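Local coordinates for FERM, RhoGEF and pleckstrin domain protein 2 (PDB 6D21) that probably acts as a guanine nucleotide exchange factor that activates RAC1 in semaphorin and integrin signalling, its FERM domain, the part described here, being tied to membrane targeting, at residues A[47-52]-A[57-62]; A[6-11]-A[16-21]; A[116-121]-A[157-162]. All coordinates share one frame; numbering follows the deposited sequence.

Contact 1: residues A[47-52]-A[57-62]; sequences LEFQNL and VWLDPS
Over one face of the Trp-58 indole sits the carboxylate of Glu-48, its OE1 4.0 Å from Trp-58 CE2 and above the centre of the ring, with the two planes turned only 18° apart. Leu-47 N lies in the plane of the indole at its edge, 4.0 Å from Trp-58 CZ3. The other oxygen of Glu-48, OE2, is held by a salt bridge to Arg-78 and a hydrogen bond to Ser-80, which fixes the carboxylate while OE1 rests on the ring; Lys-82 adds a cation-pi contact to Trp-58. The phenyl group of Phe-49 carries Val-57 on one face, a CH-pi contact with Val-57 CB 4.3 Å from the ring centroid and displaced toward the rim. At the ring's edge stands the backbone of Leu-59, CA being 4.2 Å from Phe-49 CE1. CG of Phe-49 lies between the backbone N and the carbonyl carbon (chi1 64°), a rotation that lays the ring alongside Val-57, the two side chains pointing the same way. Leu-47 and Leu-59 also run side by side, Leu-47 CD1 4.1 Å from Leu-59 CD2, and Leu-47 goes on to pack against Leu-29 and Leu-30 of helix 26-36. Phe-49 and Val-57 exchange two backbone hydrogen bonds, and Leu-59 N donates to Leu-47 O at 2.8 Å. Farther along, one water accepts from Leu-47 N and donates to Leu-59 O, extending the link between the two segments. This antiparallel hairpin of strands 45-50 and 56-58 forms one margin of the five-stranded, ubiquitin-like beta-grasp sheet in the FERM N-terminal lobe.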
loop_
_atom_site.group_PDB
_atom_site.type_symbol
_atom_site.label_atom_id
_atom_site.label_comp_id
_atom_site.label_asym_id
_atom_site.label_seq_id
_atom_site.Cartn_x
_atom_site.Cartn_y
_atom_site.Cartn_z
ATOM N N LEU A 47 3.267 3.770 -9.362
ATOM C CA LEU A 47 4.648 4.066 -9.029
ATOM C C LEU A 47 4.685 5.255 -8.071
ATOM O O LEU A 47 3.979 6.237 -8.280
ATOM C CB LEU A 47 5.457 4.388 -10.290
ATOM C CG LEU A 47 5.720 3.254 -11.276
ATOM C CD1 LEU A 47 6.440 3.796 -12.512
ATOM C CD2 LEU A 47 6.549 2.154 -10.604
ATOM N N GLU A 48 5.497 5.166 -7.025
ATOM C CA GLU A 48 5.798 6.352 -6.238
ATOM C C GLU A 48 7.283 6.686 -6.328
ATOM O O GLU A 48 8.094 5.834 -6.668
ATOM C CB GLU A 48 5.376 6.182 -4.770
ATOM C CG GLU A 48 5.161 4.788 -4.297
ATOM C CD GLU A 48 4.596 4.728 -2.887
ATOM O OE1 GLU A 48 4.004 5.740 -2.428
ATOM O OE2 GLU A 48 4.795 3.698 -2.223
ATOM N N PHE A 49 7.626 7.930 -6.025
ATOM C CA PHE A 49 9.011 8.361 -6.017
ATOM C C PHE A 49 9.297 9.126 -4.736
ATOM O O PHE A 49 8.373 9.556 -4.047
ATOM C CB PHE A 49 9.321 9.223 -7.246
ATOM C CG PHE A 49 8.560 10.517 -7.283
ATOM C CD1 PHE A 49 7.306 10.585 -7.887
ATOM C CD2 PHE A 49 9.097 11.671 -6.711
ATOM C CE1 PHE A 49 6.596 11.781 -7.921
ATOM C CE2 PHE A 49 8.401 12.869 -6.742
ATOM C CZ PHE A 49 7.145 12.923 -7.348
ATOM N N GLN A 50 10.577 9.281 -4.416
ATOM C CA GLN A 50 10.971 10.001 -3.209
ATOM C C GLN A 50 11.266 11.443 -3.548
ATOM O O GLN A 50 12.130 11.707 -4.382
ATOM C CB GLN A 50 12.198 9.354 -2.557
ATOM C CG GLN A 50 11.894 8.597 -1.303
ATOM C CD GLN A 50 13.132 8.092 -0.588
ATOM O OE1 GLN A 50 14.179 7.874 -1.195
ATOM N NE2 GLN A 50 13.006 7.882 0.713
ATOM N N ASN A 51 10.554 12.378 -2.919
ATOM C CA ASN A 51 10.847 13.794 -3.141
ATOM C C ASN A 51 12.111 14.195 -2.366
ATOM O O ASN A 51 12.763 13.343 -1.774
ATOM C CB ASN A 51 9.654 14.694 -2.766
ATOM C CG ASN A 51 9.295 14.656 -1.270
ATOM O OD1 ASN A 51 10.037 14.132 -0.431
ATOM N ND2 ASN A 51 8.160 15.261 -0.936
ATOM N N LEU A 52 12.477 15.472 -2.371
ATOM C CA LEU A 52 13.765 15.826 -1.778
ATOM C C LEU A 52 13.727 15.825 -0.243
ATOM O O LEU A 52 14.791 15.803 0.398
ATOM C CB LEU A 52 14.273 17.174 -2.316
ATOM C CG LEU A 52 15.460 16.974 -3.268
ATOM C CD1 LEU A 52 15.993 18.277 -3.787
ATOM C CD2 LEU A 52 16.572 16.204 -2.577
ATOM N N VAL A 57 5.861 9.956 -2.814
ATOM C CA VAL A 57 4.758 10.642 -3.493
ATOM C C VAL A 57 4.324 9.777 -4.674
ATOM O O VAL A 57 5.166 9.101 -5.237
ATOM C CB VAL A 57 5.189 12.043 -3.979
ATOM C CG1 VAL A 57 4.109 12.700 -4.807
ATOM C CG2 VAL A 57 5.556 12.923 -2.786
ATOM N N TRP A 58 3.039 9.779 -5.046
ATOM C CA TRP A 58 2.603 9.020 -6.215
ATOM C C TRP A 58 2.973 9.715 -7.507
ATOM O O TRP A 58 2.838 10.931 -7.632
ATOM C CB TRP A 58 1.083 8.780 -6.194
ATOM C CG TRP A 58 0.670 7.790 -5.164
ATOM C CD1 TRP A 58 0.096 8.064 -3.948
ATOM C CD2 TRP A 58 0.805 6.360 -5.229
ATOM N NE1 TRP A 58 -0.137 6.899 -3.261
ATOM C CE2 TRP A 58 0.297 5.838 -4.016
ATOM C CE3 TRP A 58 1.331 5.475 -6.179
ATOM C CZ2 TRP A 58 0.275 4.470 -3.740
ATOM C CZ3 TRP A 58 1.313 4.113 -5.903
ATOM C CH2 TRP A 58 0.787 3.623 -4.692
ATOM N N LEU A 59 3.439 8.939 -8.477
ATOM C CA LEU A 59 3.627 9.453 -9.825
ATOM C C LEU A 59 2.265 9.623 -10.509
ATOM O O LEU A 59 1.465 8.687 -10.590
ATOM C CB LEU A 59 4.524 8.514 -10.635
ATOM C CG LEU A 59 4.953 8.934 -12.040
ATOM C CD1 LEU A 59 5.883 10.144 -12.019
ATOM C CD2 LEU A 59 5.621 7.768 -12.743
ATOM N N ASP A 60 2.012 10.828 -10.985
ATOM C CA ASP A 60 0.833 11.136 -11.778
ATOM C C ASP A 60 1.055 10.698 -13.225
ATOM O O ASP A 60 1.918 11.248 -13.922
ATOM C CB ASP A 60 0.546 12.642 -11.702
ATOM C CG ASP A 60 -0.750 13.048 -12.395
ATOM O OD1 ASP A 60 -1.308 12.274 -13.210
ATOM O OD2 ASP A 60 -1.202 14.181 -12.124
ATOM N N PRO A 61 0.251 9.740 -13.699
ATOM C CA PRO A 61 0.468 9.188 -15.045
ATOM C C PRO A 61 0.165 10.161 -16.187
ATOM O O PRO A 61 0.584 9.923 -17.320
ATOM C CB PRO A 61 -0.481 7.975 -15.091
ATOM C CG PRO A 61 -1.425 8.137 -13.951
ATOM C CD PRO A 61 -0.803 9.035 -12.942
ATOM N N SER A 62 -0.532 11.253 -15.905
ATOM C CA SER A 62 -0.973 12.145 -16.982
ATOM C C SER A 62 -0.051 13.344 -17.166
ATOM O O SER A 62 -0.147 14.078 -18.157
ATOM C CB SER A 62 -2.403 12.615 -16.717
ATOM O OG SER A 62 -2.544 13.084 -15.388
HETATM O O HOH W 1 1.412 5.880 -10.448
#

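Contact 2: residues A[6-11]-A[16-21]; sequences IRVQGL and EFYELE
Ile-6 and Tyr-18 satisfy each other's backbones in full: Ile-6 N donates to Tyr-18 O at 2.8 Å, and Tyr-18 N returns a bond of 2.7 Å to Ile-6 O. Two residues on, Val-8 N gives an almost straight bond (174°) to Glu-16 O, while Glu-16 N reaches Val-8 O at 3.0 Å. Val-8 O has a second donor, a water that also hydrogen-bonds to Tyr-18 OH at 2.6 Å and lies in the plane of the phenol. Strands 3-9 and 15-21 thus make the first hairpin of the ubiquitin-like FERM lobe, with 15-21 outermost in its sheet. Val-8 CB also touches Tyr-18 CE1 at 3.7 Å, on the side turned to helix 26-36. From that helix Arg-36 forms a salt bridge with Glu-16 OE2 and donates to Phe-17 O. The far face carries Arg-7 and Phe-17. With CG of Arg-7 trans to the backbone nitrogen (chi1 180°), its methylene stem passes over the phenyl face, Arg-7 CG 4.1 Å from the centroid of the Phe-17 ring. Of that ring only CZ comes over the guanidinium, toward its rim, the two planes being steeply inclined at 54°; Arg-7 NH1 donates to Gln-15 OE1.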
loop_
_atom_site.group_PDB
_atom_site.type_symbol
_atom_site.label_atom_id
_atom_site.label_comp_id
_atom_site.label_asym_id
_atom_site.label_seq_id
_atom_site.Cartn_x
_atom_site.Cartn_y
_atom_site.Cartn_z
ATOM N N ILE A 6 15.699 6.050 -15.968
ATOM C CA ILE A 6 14.993 6.089 -14.704
ATOM C C ILE A 6 15.116 4.738 -14.002
ATOM O O ILE A 6 15.026 3.673 -14.617
ATOM C CB ILE A 6 13.518 6.509 -14.924
ATOM C CG1 ILE A 6 13.467 7.986 -15.351
ATOM C CG2 ILE A 6 12.685 6.304 -13.686
ATOM C CD1 ILE A 6 12.086 8.601 -15.324
ATOM N N ARG A 7 15.374 4.813 -12.706
ATOM C CA ARG A 7 15.616 3.660 -11.869
ATOM C C ARG A 7 14.345 3.326 -11.091
ATOM O O ARG A 7 13.806 4.168 -10.360
ATOM C CB ARG A 7 16.766 3.947 -10.910
ATOM C CG ARG A 7 17.125 2.822 -9.961
ATOM C CD ARG A 7 17.640 3.376 -8.632
ATOM N NE ARG A 7 18.700 4.375 -8.769
ATOM C CZ ARG A 7 19.986 4.148 -8.524
ATOM N NH1 ARG A 7 20.402 2.948 -8.135
ATOM N NH2 ARG A 7 20.856 5.132 -8.663
ATOM N N VAL A 8 13.858 2.104 -11.250
ATOM C CA VAL A 8 12.641 1.724 -10.545
ATOM C C VAL A 8 12.859 0.473 -9.710
ATOM O O VAL A 8 13.289 -0.567 -10.213
ATOM C CB VAL A 8 11.477 1.478 -11.506
ATOM C CG1 VAL A 8 10.273 0.938 -10.738
ATOM C CG2 VAL A 8 11.129 2.765 -12.248
ATOM N N GLN A 9 12.560 0.583 -8.428
ATOM C CA GLN A 9 12.642 -0.554 -7.531
ATOM C C GLN A 9 11.363 -1.378 -7.559
ATOM O O GLN A 9 10.271 -0.837 -7.364
ATOM C CB GLN A 9 12.913 -0.074 -6.109
ATOM C CG GLN A 9 12.885 -1.184 -5.087
ATOM C CD GLN A 9 13.397 -0.725 -3.743
ATOM O OE1 GLN A 9 14.595 -0.466 -3.573
ATOM N NE2 GLN A 9 12.488 -0.594 -2.781
ATOM N N GLY A 10 11.492 -2.684 -7.792
ATOM C CA GLY A 10 10.330 -3.556 -7.828
ATOM C C GLY A 10 9.833 -3.873 -6.423
ATOM O O GLY A 10 10.463 -3.487 -5.440
ATOM N N LEU A 11 8.702 -4.571 -6.324
ATOM C CA LEU A 11 8.204 -4.973 -5.024
ATOM C C LEU A 11 9.124 -6.027 -4.405
ATOM O O LEU A 11 9.147 -6.213 -3.183
ATOM C CB LEU A 11 6.769 -5.482 -5.139
ATOM C CG LEU A 11 5.745 -4.380 -4.836
ATOM C CD1 LEU A 11 4.328 -4.737 -5.345
ATOM C CD2 LEU A 11 5.729 -4.124 -3.330
ATOM N N GLU A 16 15.562 -2.061 -11.453
ATOM C CA GLU A 16 15.852 -2.066 -12.878
ATOM C C GLU A 16 15.892 -0.650 -13.445
ATOM O O GLU A 16 15.341 0.283 -12.854
ATOM C CB GLU A 16 14.820 -2.894 -13.632
ATOM C CG GLU A 16 14.857 -4.367 -13.289
ATOM C CD GLU A 16 14.761 -5.240 -14.514
ATOM O OE1 GLU A 16 14.780 -6.481 -14.367
ATOM O OE2 GLU A 16 14.667 -4.681 -15.628
ATOM N N PHE A 17 16.542 -0.503 -14.599
ATOM C CA PHE A 17 16.672 0.793 -15.251
ATOM C C PHE A 17 15.869 0.869 -16.540
ATOM O O PHE A 17 15.823 -0.078 -17.321
ATOM C CB PHE A 17 18.146 1.113 -15.516
ATOM C CG PHE A 17 18.882 1.508 -14.282
ATOM C CD1 PHE A 17 19.308 0.548 -13.374
ATOM C CD2 PHE A 17 19.099 2.844 -13.993
ATOM C CE1 PHE A 17 19.970 0.911 -12.218
ATOM C CE2 PHE A 17 19.755 3.211 -12.845
ATOM C CZ PHE A 17 20.194 2.243 -11.951
ATOM N N TYR A 18 15.220 2.012 -16.731
ATOM C CA TYR A 18 14.316 2.228 -17.844
ATOM C C TYR A 18 14.744 3.418 -18.655
ATOM O O TYR A 18 14.916 4.508 -18.115
ATOM C CB TYR A 18 12.890 2.434 -17.333
ATOM C CG TYR A 18 12.356 1.213 -16.657
ATOM C CD1 TYR A 18 12.656 0.949 -15.331
ATOM C CD2 TYR A 18 11.566 0.304 -17.354
ATOM C CE1 TYR A 18 12.184 -0.177 -14.716
ATOM C CE2 TYR A 18 11.095 -0.821 -16.757
ATOM C CZ TYR A 18 11.398 -1.058 -15.433
ATOM O OH TYR A 18 10.917 -2.181 -14.820
ATOM N N GLU A 19 14.909 3.214 -19.959
ATOM C CA GLU A 19 15.254 4.309 -20.841
ATOM C C GLU A 19 14.008 4.857 -21.521
ATOM O O GLU A 19 13.256 4.122 -22.158
ATOM C CB GLU A 19 16.297 3.856 -21.862
ATOM C CG GLU A 19 17.407 3.034 -21.223
ATOM C CD GLU A 19 18.769 3.367 -21.769
ATOM O OE1 GLU A 19 19.320 2.570 -22.562
ATOM O OE2 GLU A 19 19.291 4.432 -21.388
ATOM N N LEU A 20 13.794 6.157 -21.345
ATOM C CA LEU A 20 12.601 6.842 -21.820
ATOM C C LEU A 20 12.982 8.176 -22.410
ATOM O O LEU A 20 13.991 8.757 -22.023
ATOM C CB LEU A 20 11.598 7.065 -20.688
ATOM C CG LEU A 20 10.709 5.923 -20.219
ATOM C CD1 LEU A 20 11.433 5.083 -19.194
ATOM C CD2 LEU A 20 9.411 6.472 -19.644
ATOM N N GLU A 21 12.180 8.678 -23.339
ATOM C CA GLU A 21 12.444 10.007 -23.874
ATOM C C GLU A 21 12.067 11.053 -22.829
ATOM O O GLU A 21 11.271 10.782 -21.933
ATOM C CB GLU A 21 11.679 10.241 -25.175
ATOM C CG GLU A 21 10.173 10.075 -25.048
ATOM C CD GLU A 21 9.417 10.758 -26.173
ATOM O OE1 GLU A 21 10.046 11.521 -26.942
ATOM O OE2 GLU A 21 8.193 10.535 -26.287
HETATM O O HOH W 2 11.443 -2.055 -12.250
#

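Contact 3: residues A[116-121]-A[157-162]; sequences TENTAA and QEKIME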
loop_
_atom_site.group_PDB
_atom_site.type_symbol
_atom_site.label_atom_id
_atom_site.label_comp_id
_atom_site.label_asym_id
_atom_site.label_seq_id
_atom_site.Cartn_x
_atom_site.Cartn_y
_atom_site.Cartn_z
ATOM N N THR A 116 -0.902 -7.465 16.026
ATOM C CA THR A 116 -0.358 -8.068 17.248
ATOM C C THR A 116 0.957 -8.774 16.919
ATOM O O THR A 116 1.241 -9.072 15.766
ATOM C CB THR A 116 -1.342 -9.076 17.899
ATOM O OG1 THR A 116 -1.661 -10.114 16.963
ATOM C CG2 THR A 116 -2.630 -8.372 18.308
ATOM N N GLU A 117 1.755 -9.037 17.939
ATOM C CA GLU A 117 3.019 -9.732 17.758
ATOM C C GLU A 117 2.819 -11.151 17.202
ATOM O O GLU A 117 3.555 -11.584 16.323
ATOM C CB GLU A 117 3.772 -9.779 19.087
ATOM C CG GLU A 117 5.055 -10.577 19.059
ATOM C CD GLU A 117 5.707 -10.663 20.425
ATOM O OE1 GLU A 117 6.124 -11.776 20.810
ATOM O OE2 GLU A 117 5.798 -9.619 21.109
ATOM N N ASN A 118 1.831 -11.874 17.724
ATOM C CA ASN A 118 1.557 -13.235 17.247
ATOM C C ASN A 118 1.139 -13.288 15.772
ATOM O O ASN A 118 1.526 -14.195 15.028
ATOM C CB ASN A 118 0.491 -13.880 18.137
ATOM C CG ASN A 118 1.066 -14.366 19.452
ATOM O OD1 ASN A 118 2.238 -14.133 19.748
ATOM N ND2 ASN A 118 0.254 -15.047 20.243
ATOM N N THR A 119 0.358 -12.304 15.342
ATOM C CA THR A 119 -0.025 -12.220 13.941
ATOM C C THR A 119 1.167 -11.860 13.058
ATOM O O THR A 119 1.325 -12.397 11.948
ATOM C CB THR A 119 -1.147 -11.194 13.728
ATOM O OG1 THR A 119 -2.306 -11.623 14.448
ATOM C CG2 THR A 119 -1.499 -11.079 12.229
ATOM N N ALA A 120 2.003 -10.939 13.536
ATOM C CA ALA A 120 3.228 -10.596 12.820
ATOM C C ALA A 120 4.088 -11.830 12.629
ATOM O O ALA A 120 4.596 -12.087 11.534
ATOM C CB ALA A 120 4.024 -9.521 13.565
ATOM N N ALA A 121 4.254 -12.584 13.711
ATOM C CA ALA A 121 5.085 -13.787 13.680
ATOM C C ALA A 121 4.533 -14.821 12.685
ATOM O O ALA A 121 5.285 -15.486 11.974
ATOM C CB ALA A 121 5.188 -14.385 15.076
ATOM N N GLN A 157 11.782 -13.996 17.069
ATOM C CA GLN A 157 12.361 -14.923 16.108
ATOM C C GLN A 157 12.049 -16.368 16.473
ATOM O O GLN A 157 11.778 -17.179 15.593
ATOM C CB GLN A 157 13.877 -14.700 15.985
ATOM C CG GLN A 157 14.197 -13.391 15.264
ATOM C CD GLN A 157 15.682 -13.145 15.035
ATOM O OE1 GLN A 157 16.070 -12.456 14.079
ATOM N NE2 GLN A 157 16.515 -13.693 15.910
ATOM N N GLU A 158 12.065 -16.685 17.765
ATOM C CA GLU A 158 11.738 -18.039 18.215
ATOM C C GLU A 158 10.304 -18.416 17.838
ATOM O O GLU A 158 10.043 -19.524 17.375
ATOM C CB GLU A 158 11.934 -18.172 19.725
ATOM C CG GLU A 158 13.384 -18.053 20.177
ATOM C CD GLU A 158 14.320 -18.977 19.413
ATOM O OE1 GLU A 158 14.061 -20.199 19.390
ATOM O OE2 GLU A 158 15.314 -18.480 18.836
ATOM N N LYS A 159 9.374 -17.489 18.032
ATOM C CA LYS A 159 7.990 -17.740 17.660
ATOM C C LYS A 159 7.822 -17.898 16.159
ATOM O O LYS A 159 7.047 -18.740 15.698
ATOM C CB LYS A 159 7.077 -16.621 18.137
ATOM C CG LYS A 159 5.635 -17.051 18.093
ATOM C CD LYS A 159 4.673 -15.917 18.288
ATOM C CE LYS A 159 3.272 -16.419 17.997
ATOM N NZ LYS A 159 2.900 -17.529 18.926
ATOM N N ILE A 160 8.522 -17.065 15.399
ATOM C CA ILE A 160 8.506 -17.182 13.954
ATOM C C ILE A 160 8.938 -18.577 13.512
ATOM O O ILE A 160 8.301 -19.176 12.649
ATOM C CB ILE A 160 9.408 -16.122 13.300
ATOM C CG1 ILE A 160 8.796 -14.725 13.474
ATOM C CG2 ILE A 160 9.596 -16.389 11.819
ATOM C CD1 ILE A 160 9.667 -13.614 12.933
ATOM N N MET A 161 9.999 -19.108 14.121
ATOM C CA MET A 161 10.539 -20.403 13.701
ATOM C C MET A 161 9.632 -21.535 14.154
ATOM O O MET A 161 9.386 -22.482 13.410
ATOM C CB MET A 161 11.964 -20.598 14.234
ATOM C CG MET A 161 13.014 -19.762 13.498
ATOM S SD MET A 161 14.683 -19.935 14.164
ATOM C CE MET A 161 14.492 -19.216 15.796
ATOM N N GLU A 162 9.138 -21.425 15.380
ATOM C CA GLU A 162 8.165 -22.359 15.919
ATOM C C GLU A 162 6.983 -22.514 14.963
ATOM O O GLU A 162 6.611 -23.629 14.596
ATOM C CB GLU A 162 7.693 -21.888 17.302
ATOM C CG GLU A 162 6.743 -22.822 18.019
ATOM C CD GLU A 162 6.351 -22.312 19.404
ATOM O OE1 GLU A 162 6.761 -21.189 19.783
ATOM O OE2 GLU A 162 5.633 -23.044 20.118
#
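Lys-159 reaches toward Ala-121 and Asn-118 on a chain that starts with CG opposite the backbone nitrogen (chi1 -164°), runs extended as far as CE, and turns only at the last bond (chi4 61°). This is a helix-helix contact within the all-helical central lobe of the FERM domain: the segments of helices 117-132 and 157-164 cross at -52°, their axes 9.4 Å apart at closest approach. No hydrogen bond links the two segments; methylene and methyl groups do most of the touching, together with the Asn-118 amide. Lys-159 CD lies against Ala-121 CB at 3.6 Å. Farther out, the lysine crosses the Asn-118 amide at about a right angle, and it is the Lys-159 CE methylene, 3.1 Å from Asn-118 OD1, that comes closest to the amide oxygen. An alanine in place of Lys-159 would probably strip this cover from Ala-121 CB and leave the Asn-118 side chain freer to turn. The start of helix 117-132 is marked by Thr-116 at the N-cap, whose OG1 accepts a weak bond of 3.4 Å from Thr-119 N. Nearby, Glu-117 OE2 is hydrogen-bonded to His-155, and Val-156 touches Ala-121, so the residues leading into helix 157-164 share in the joint. On the buried side, where Leu-150 meets Ile-160, the ethyl branch of Ile-160 abuts helix 117-132, Ile-160 CG1 standing 3.8 Å from Ala-121 CA.

Contacts 1 and 2 belong to one sheet of the N-terminal lobe. Each is a hairpin involving one of its outermost strands, and they touch through Leu-47 CD2 and Val-8 CG1, 3.9 Å apart, on the side facing helix 26-36. Both bury aliphatic and aromatic groups there and set a charged residue against an aromatic ring on the other: a carboxylate over an indole in contact 1, the aliphatic stem of an arginine over a phenyl in contact 2. Contact 3 lies in the helical central lobe, its centre about 34 Å from that of contact 1. With no hydrogen bond between its two helical segments, it relies on van der Waals fit, passing from a buried alanine-isoleucine patch to a lysine-asparagine pair nearer the surface.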